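Local coordinates for protein aldehyde dehydrogenase (Burkholderia thailandensis, PDB 5J6B) that probably oxidises aldehydes to carboxylic acids with a nicotinamide cofactor, and binds NADPH in a covalent complex, at residues V31-T36 against D324-A329; L320-P325 against M368-L373. All blocks are in the same frame, centred on the assembly; numbering follows the deposited sequence.

Interaction 1: V31-T36 against D324-A329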
ATOM      1  N   VAL A  31       1.729 -46.594   7.184  1.00 21.46           N
ATOM      2  CA  VAL A  31       2.601 -45.515   7.641  1.00 21.56           C
ATOM      3  C   VAL A  31       3.477 -46.080   8.744  1.00 23.18           C
ATOM      4  O   VAL A  31       2.963 -46.627   9.728  1.00 26.14           O
ATOM      5  CB  VAL A  31       1.810 -44.296   8.139  1.00 21.14           C
ATOM      6  CG1 VAL A  31       2.781 -43.145   8.518  1.00 19.09           C
ATOM      7  CG2 VAL A  31       0.834 -43.843   7.075  1.00 25.12           C
ATOM      8  N   THR A  32       4.789 -45.973   8.569  1.00 20.89           N
ATOM      9  CA  THR A  32       5.741 -46.523   9.519  1.00 22.23           C
ATOM     10  C   THR A  32       6.181 -45.475  10.525  1.00 24.32           C
ATOM     11  O   THR A  32       6.252 -44.276  10.226  1.00 21.62           O
ATOM     12  CB  THR A  32       6.982 -47.085   8.816  1.00 26.33           C
ATOM     13  OG1 THR A  32       7.641 -46.045   8.070  1.00 21.87           O
ATOM     14  CG2 THR A  32       6.603 -48.242   7.892  1.00 26.38           C
ATOM     15  N   ASP A  33       6.449 -45.947  11.739  1.00 26.14           N
ATOM     16  CA  ASP A  33       7.286 -45.205  12.668  1.00 27.99           C
ATOM     17  C   ASP A  33       8.692 -45.130  12.090  1.00 20.94           C
ATOM     18  O   ASP A  33       9.359 -46.156  11.925  1.00 21.64           O
ATOM     19  CB  ASP A  33       7.291 -45.900  14.036  1.00 30.50           C
ATOM     20  CG  ASP A  33       8.066 -45.129  15.091  1.00 35.95           C
ATOM     21  OD1 ASP A  33       9.228 -44.730  14.834  1.00 21.44           O
ATOM     22  OD2 ASP A  33       7.503 -44.913  16.187  1.00 34.39           O
ATOM     23  N   LYS A  34       9.154 -43.915  11.789  1.00 28.58           N
ATOM     24  CA  LYS A  34      10.435 -43.794  11.104  1.00 22.24           C
ATOM     25  C   LYS A  34      11.625 -44.119  12.004  1.00 25.97           C
ATOM     26  O   LYS A  34      12.744 -44.242  11.500  1.00 25.51           O
ATOM     27  CB  LYS A  34      10.570 -42.390  10.496  1.00 19.07           C
ATOM     28  CG  LYS A  34       9.491 -42.070   9.458  1.00 18.61           C
ATOM     29  CD  LYS A  34       9.464 -43.085   8.297  1.00 19.68           C
ATOM     30  CE  LYS A  34       8.300 -42.816   7.328  1.00 18.74           C
ATOM     31  NZ  LYS A  34       6.989 -42.630   8.050  1.00 19.28           N
ATOM     32  N   TYR A  35      11.424 -44.296  13.307  1.00 22.78           N
ATOM     33  CA  TYR A  35      12.537 -44.736  14.139  1.00 21.60           C
ATOM     34  C   TYR A  35      12.577 -46.257  14.295  1.00 25.75           C
ATOM     35  O   TYR A  35      13.638 -46.878  14.155  1.00 23.81           O
ATOM     36  CB  TYR A  35      12.469 -44.054  15.510  1.00 21.58           C
ATOM     37  CG  TYR A  35      13.595 -44.464  16.431  1.00 24.47           C
ATOM     38  CD1 TYR A  35      14.913 -44.151  16.125  1.00 22.29           C
ATOM     39  CD2 TYR A  35      13.339 -45.162  17.607  1.00 23.18           C
ATOM     40  CE1 TYR A  35      15.944 -44.518  16.956  1.00 25.19           C
ATOM     41  CE2 TYR A  35      14.367 -45.545  18.454  1.00 23.95           C
ATOM     42  CZ  TYR A  35      15.668 -45.218  18.122  1.00 30.43           C
ATOM     43  OH  TYR A  35      16.699 -45.591  18.945  1.00 24.69           O
ATOM     44  N   THR A  36      11.436 -46.874  14.589  1.00 24.03           N
ATOM     45  CA  THR A  36      11.386 -48.311  14.810  1.00 24.12           C
ATOM     46  C   THR A  36      11.195 -49.118  13.535  1.00 24.34           C
ATOM     47  O   THR A  36      11.374 -50.339  13.574  1.00 25.32           O
ATOM     48  CB  THR A  36      10.250 -48.668  15.770  1.00 27.02           C
ATOM     49  OG1 THR A  36       8.998 -48.462  15.105  1.00 24.16           O
ATOM     50  CG2 THR A  36      10.319 -47.805  17.038  1.00 27.35           C
ATOM     51  N   ASP A 324      16.299 -41.970  19.912  1.00 22.25           N
ATOM     52  CA  ASP A 324      14.856 -42.077  19.725  1.00 21.81           C
ATOM     53  C   ASP A 324      14.238 -40.682  19.746  1.00 19.45           C
ATOM     54  O   ASP A 324      14.401 -39.960  20.739  1.00 19.12           O
ATOM     55  CB  ASP A 324      14.253 -42.962  20.824  1.00 21.18           C
ATOM     56  CG  ASP A 324      12.816 -43.403  20.526  1.00 22.42           C
ATOM     57  OD1 ASP A 324      12.110 -42.687  19.785  1.00 20.69           O
ATOM     58  OD2 ASP A 324      12.380 -44.463  21.053  1.00 22.18           O
ATOM     59  N   PRO A 325      13.542 -40.263  18.685  1.00 18.99           N
ATOM     60  CA  PRO A 325      12.900 -38.935  18.700  1.00 24.75           C
ATOM     61  C   PRO A 325      11.804 -38.795  19.752  1.00 18.06           C
ATOM     62  O   PRO A 325      11.443 -37.666  20.108  1.00 23.34           O
ATOM     63  CB  PRO A 325      12.338 -38.802  17.279  1.00 21.30           C
ATOM     64  CG  PRO A 325      12.116 -40.208  16.834  1.00 23.80           C
ATOM     65  CD  PRO A 325      13.232 -41.022  17.459  1.00 22.16           C
ATOM     66  N   LYS A 326      11.280 -39.895  20.278  1.00 20.45           N
ATOM     67  CA  LYS A 326      10.345 -39.797  21.394  1.00 18.90           C
ATOM     68  C   LYS A 326      11.037 -39.360  22.682  1.00 20.47           C
ATOM     69  O   LYS A 326      10.367 -38.875  23.599  1.00 23.23           O
ATOM     70  CB  LYS A 326       9.635 -41.136  21.592  1.00 19.83           C
ATOM     71  CG  LYS A 326       8.905 -41.610  20.340  1.00 20.41           C
ATOM     72  CD  LYS A 326       8.337 -43.022  20.531  1.00 24.24           C
ATOM     73  CE  LYS A 326       7.837 -43.583  19.201  1.00 30.63           C
ATOM     74  NZ  LYS A 326       8.957 -43.756  18.218  1.00 29.80           N
ATOM     75  N   ASP A 327      12.352 -39.526  22.771  1.00 19.01           N
ATOM     76  CA  ASP A 327      13.098 -39.092  23.945  1.00 19.02           C
ATOM     77  C   ASP A 327      13.309 -37.581  23.857  1.00 23.32           C
ATOM     78  O   ASP A 327      13.904 -37.109  22.883  1.00 18.53           O
ATOM     79  CB  ASP A 327      14.430 -39.851  24.009  1.00 22.39           C
ATOM     80  CG  ASP A 327      15.288 -39.477  25.218  1.00 29.61           C
ATOM     81  OD1 ASP A 327      14.915 -38.577  25.992  1.00 30.29           O
ATOM     82  OD2 ASP A 327      16.361 -40.096  25.388  1.00 29.40           O
ATOM     83  N   PRO A 328      12.810 -36.790  24.818  1.00 19.18           N
ATOM     84  CA  PRO A 328      12.952 -35.322  24.709  1.00 22.08           C
ATOM     85  C   PRO A 328      14.395 -34.863  24.695  1.00 19.38           C
ATOM     86  O   PRO A 328      14.680 -33.761  24.202  1.00 22.30           O
ATOM     87  CB  PRO A 328      12.215 -34.792  25.949  1.00 21.80           C
ATOM     88  CG  PRO A 328      11.382 -35.944  26.448  1.00 27.44           C
ATOM     89  CD  PRO A 328      12.102 -37.196  26.044  1.00 18.96           C
ATOM     90  N   ALA A 329      15.314 -35.684  25.200  1.00 17.59           N
ATOM     91  CA  ALA A 329      16.729 -35.356  25.134  1.00 26.34           C
ATOM     92  C   ALA A 329      17.281 -35.469  23.719  1.00 31.49           C
ATOM     93  O   ALA A 329      18.335 -34.890  23.430  1.00 31.02           O
ATOM     94  CB  ALA A 329      17.508 -36.265  26.083  1.00 24.54           C
TER
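Asp33 and Lys326 meet tip to tip in a salt bridge, with Lys326 NZ 2.8 Å from Asp33 OD2, on the syn lone pair of that oxygen. The lysine runs extended to CE and bends at its last torsion (chi4 64°), turning the ammonium into the carboxylate. Asp324 OD1 lies 3.7 Å from the same NZ, a long salt bridge, so one ammonium sits between two carboxylates and probably eases their mutual repulsion.

Hydrogen bonds within each segment hold both acids. Asp33 OD1 accepts from Tyr35 N at 2.7 Å, nearly along its C-O axis, and from Thr36 N, which stands above the carboxylate plane; the first bond closes an Asx turn. Asp324 OD1 closes another with Lys326 N, inside a type I turn from Asp324 to Asp327.

The ring of Tyr35 makes the rest of the contact. Asp324 CA lies over one ring face, 3.7 Å from the centroid, a CH-pi contact, while the carboxylate carbon Asp324 CG comes within 3.4 Å of Tyr35 CE2, the carboxylate plane 30° from the ring plane. Pro325 CD adds an apolar contact, approaching obliquely, 3.6 Å from Tyr35 CG.

The contact joins the turn after strand 29-32 to the loop between helices 303-319 and 338-353. Helix 88-99 lies against both segments, Ile97 touching Asp33 and Cys96 touching Pro325 and Lys326, and Pro334 packs on Tyr35 and Pro325.

Interaction 2: L320-P325 against M368-L373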
ATOM      1  N   LEU A 320      25.613 -32.997  20.618  1.00 20.82           N
ATOM      2  CA  LEU A 320      24.225 -33.208  20.213  1.00 20.93           C
ATOM      3  C   LEU A 320      23.817 -34.675  20.383  1.00 23.30           C
ATOM      4  O   LEU A 320      24.447 -35.576  19.822  1.00 23.78           O
ATOM      5  CB  LEU A 320      24.038 -32.760  18.767  1.00 18.98           C
ATOM      6  CG  LEU A 320      24.306 -31.273  18.541  1.00 21.53           C
ATOM      7  CD1 LEU A 320      24.053 -30.921  17.106  1.00 23.46           C
ATOM      8  CD2 LEU A 320      23.434 -30.436  19.460  1.00 26.08           C
ATOM      9  N   LYS A 321      22.742 -34.910  21.134  1.00 20.91           N
ATOM     10  CA  LYS A 321      22.293 -36.271  21.432  1.00 18.72           C
ATOM     11  C   LYS A 321      21.512 -36.848  20.251  1.00 22.53           C
ATOM     12  O   LYS A 321      20.551 -36.238  19.765  1.00 25.58           O
ATOM     13  CB  LYS A 321      21.432 -36.267  22.695  1.00 29.90           C
ATOM     14  CG  LYS A 321      20.941 -37.635  23.145  1.00 31.08           C
ATOM     15  CD  LYS A 321      21.988 -38.361  23.969  1.00 34.79           C
ATOM     16  CE  LYS A 321      21.429 -39.664  24.531  1.00 35.36           C
ATOM     17  NZ  LYS A 321      21.051 -40.592  23.435  1.00 35.92           N
ATOM     18  N   MET A 322      21.938 -38.016  19.783  1.00 21.14           N
ATOM     19  CA  MET A 322      21.252 -38.763  18.737  1.00 20.29           C
ATOM     20  C   MET A 322      20.488 -39.924  19.371  1.00 22.30           C
ATOM     21  O   MET A 322      20.983 -40.556  20.308  1.00 23.27           O
ATOM     22  CB  MET A 322      22.263 -39.283  17.713  1.00 25.20           C
ATOM     23  CG  MET A 322      21.664 -39.970  16.504  1.00 28.28           C
ATOM     24  SD  MET A 322      22.899 -40.576  15.314  1.00 31.30           S
ATOM     25  CE  MET A 322      23.870 -41.685  16.329  1.00 39.68           C
ATOM     26  N   GLY A 323      19.289 -40.203  18.870  1.00 21.09           N
ATOM     27  CA  GLY A 323      18.566 -41.359  19.409  1.00 28.05           C
ATOM     28  C   GLY A 323      17.082 -41.311  19.068  1.00 20.20           C
ATOM     29  O   GLY A 323      16.679 -40.718  18.065  1.00 24.36           O
ATOM     30  N   ASP A 324      16.299 -41.970  19.912  1.00 22.25           N
ATOM     31  CA  ASP A 324      14.856 -42.077  19.725  1.00 21.81           C
ATOM     32  C   ASP A 324      14.238 -40.682  19.746  1.00 19.45           C
ATOM     33  O   ASP A 324      14.401 -39.960  20.739  1.00 19.12           O
ATOM     34  CB  ASP A 324      14.253 -42.962  20.824  1.00 21.18           C
ATOM     35  CG  ASP A 324      12.816 -43.403  20.526  1.00 22.42           C
ATOM     36  OD1 ASP A 324      12.110 -42.687  19.785  1.00 20.69           O
ATOM     37  OD2 ASP A 324      12.380 -44.463  21.053  1.00 22.18           O
ATOM     38  N   PRO A 325      13.542 -40.263  18.685  1.00 18.99           N
ATOM     39  CA  PRO A 325      12.900 -38.935  18.700  1.00 24.75           C
ATOM     40  C   PRO A 325      11.804 -38.795  19.752  1.00 18.06           C
ATOM     41  O   PRO A 325      11.443 -37.666  20.108  1.00 23.34           O
ATOM     42  CB  PRO A 325      12.338 -38.802  17.279  1.00 21.30           C
ATOM     43  CG  PRO A 325      12.116 -40.208  16.834  1.00 23.80           C
ATOM     44  CD  PRO A 325      13.232 -41.022  17.459  1.00 22.16           C
ATOM     45  N   MET A 368      20.281 -43.756  11.287  1.00 23.95           N
ATOM     46  CA  MET A 368      20.794 -42.901  12.358  1.00 24.61           C
ATOM     47  C   MET A 368      22.132 -42.320  11.909  1.00 25.83           C
ATOM     48  O   MET A 368      23.173 -42.985  11.980  1.00 22.71           O
ATOM     49  CB  MET A 368      20.934 -43.676  13.666  1.00 25.16           C
ATOM     50  CG  MET A 368      19.646 -44.329  14.183  1.00 22.68           C
ATOM     51  SD  MET A 368      18.257 -43.177  14.368  1.00 24.97           S
ATOM     52  CE  MET A 368      18.984 -41.900  15.395  1.00 20.74           C
ATOM     53  N   PHE A 369      22.095 -41.067  11.458  1.00 22.55           N
ATOM     54  CA  PHE A 369      23.248 -40.326  10.958  1.00 27.04           C
ATOM     55  C   PHE A 369      23.627 -39.297  12.020  1.00 24.17           C
ATOM     56  O   PHE A 369      22.815 -38.425  12.353  1.00 20.24           O
ATOM     57  CB  PHE A 369      22.902 -39.651   9.623  1.00 22.13           C
ATOM     58  CG  PHE A 369      24.092 -39.368   8.715  1.00 22.98           C
ATOM     59  CD1 PHE A 369      24.090 -39.822   7.396  1.00 27.64           C
ATOM     60  CD2 PHE A 369      25.177 -38.617   9.153  1.00 20.66           C
ATOM     61  CE1 PHE A 369      25.161 -39.563   6.536  1.00 23.76           C
ATOM     62  CE2 PHE A 369      26.255 -38.351   8.299  1.00 25.33           C
ATOM     63  CZ  PHE A 369      26.244 -38.823   6.988  1.00 21.32           C
ATOM     64  N   GLU A 370      24.829 -39.436  12.585  1.00 23.61           N
ATOM     65  CA  GLU A 370      25.349 -38.469  13.547  1.00 25.75           C
ATOM     66  C   GLU A 370      25.381 -37.063  12.962  1.00 23.08           C
ATOM     67  O   GLU A 370      25.652 -36.873  11.773  1.00 19.75           O
ATOM     68  CB  GLU A 370      26.778 -38.827  13.951  1.00 30.36           C
ATOM     69  CG  GLU A 370      26.926 -39.645  15.201  1.00 33.80           C
ATOM     70  CD  GLU A 370      28.381 -39.748  15.633  1.00 39.36           C
ATOM     71  OE1 GLU A 370      29.274 -39.877  14.759  1.00 35.08           O
ATOM     72  OE2 GLU A 370      28.633 -39.673  16.850  1.00 41.81           O
ATOM     73  N   ALA A 371      25.146 -36.063  13.814  1.00 18.82           N
ATOM     74  CA  ALA A 371      25.485 -34.694  13.430  1.00 18.17           C
ATOM     75  C   ALA A 371      26.972 -34.642  13.102  1.00 25.70           C
ATOM     76  O   ALA A 371      27.806 -35.021  13.925  1.00 19.38           O
ATOM     77  CB  ALA A 371      25.144 -33.714  14.554  1.00 19.26           C
ATOM     78  N   THR A 372      27.306 -34.187  11.891  1.00 19.72           N
ATOM     79  CA  THR A 372      28.647 -34.351  11.356  1.00 19.38           C
ATOM     80  C   THR A 372      29.139 -33.021  10.808  1.00 18.93           C
ATOM     81  O   THR A 372      28.366 -32.258  10.221  1.00 18.18           O
ATOM     82  CB  THR A 372      28.662 -35.418  10.263  1.00 20.02           C
ATOM     83  OG1 THR A 372      28.199 -36.667  10.809  1.00 23.57           O
ATOM     84  CG2 THR A 372      30.059 -35.600   9.704  1.00 23.87           C
ATOM     85  N   LEU A 373      30.421 -32.737  11.038  1.00 19.44           N
ATOM     86  CA  LEU A 373      31.060 -31.530  10.531  1.00 19.19           C
ATOM     87  C   LEU A 373      32.299 -31.925   9.740  1.00 25.11           C
ATOM     88  O   LEU A 373      33.072 -32.784  10.178  1.00 23.61           O
ATOM     89  CB  LEU A 373      31.440 -30.587  11.676  1.00 18.96           C
ATOM     90  CG  LEU A 373      32.047 -29.230  11.312  1.00 23.53           C
ATOM     91  CD1 LEU A 373      30.981 -28.348  10.678  1.00 19.10           C
ATOM     92  CD2 LEU A 373      32.614 -28.580  12.550  1.00 20.42           C
TER
HETATM   93  O   HOH W   1      24.848 -36.565  16.752  1.00 24.22           O
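Met322 and Glu370 face each other with their CA atoms 6.6 Å apart, and the two segments run in opposite directions, 175° apart end to end (320-323 against 368-371), without a direct hydrogen bond between them. Met322 has the largest share of the contact. With CG anti to the backbone N (chi1 -175°), its chain extends across to the other segment, and SD rests on the peptide between Phe369 and Glu370, 3.5 Å from Glu370 N. The last bend of the chain brings Met322 CE to 3.8 Å from CG of Glu370, whose carboxylate is occupied elsewhere, OE1 accepting from Lys363 N.

Met368, on strand 368-375, answers from the other segment. Its chain folds back at chi2 and chi3, so that its methyl, Met368 CE, presses on Met322 CG at 3.5 Å, tighter than usual for two carbons, and also lies near Gly323 O. At the other end Leu320 CD1 meets Ala371 CB at 3.9 Å, and Tyr286 of helix 274-286 packs on both residues. Beside this pair a water donates to Leu320 O and accepts from Ala371 N at 3.0 Å, linking the backbones.

The loop after helix 303-319 is thus joined to strand 368-375 by a thioether sulfur against the 369-370 peptide and by methyl packing, and the water supplies the polar link that the two segments do not make directly.

Interactions 1 and 2 use consecutive parts of the loop that follows helix 303-319 and share Asp324 and Pro325; their centres lie about 12 Å apart. Residues 320-323 lean on strand 368-375, and from Asp324 onward the loop turns to the segment after strand 29-32. The two contacts also touch directly: Tyr35 CE1 is 3.7 Å from Met368 SD, so the tyrosine of interaction 1 meets the folded methionine of interaction 2, and Pro334 packs against both side chains. Together they tie three parts of the chain that are distant in sequence. Both centres stand about 21 to 22 Å from the chain centre. The residues lining the NADPH pocket fall between 158 and 454, so 31-36 contributes none.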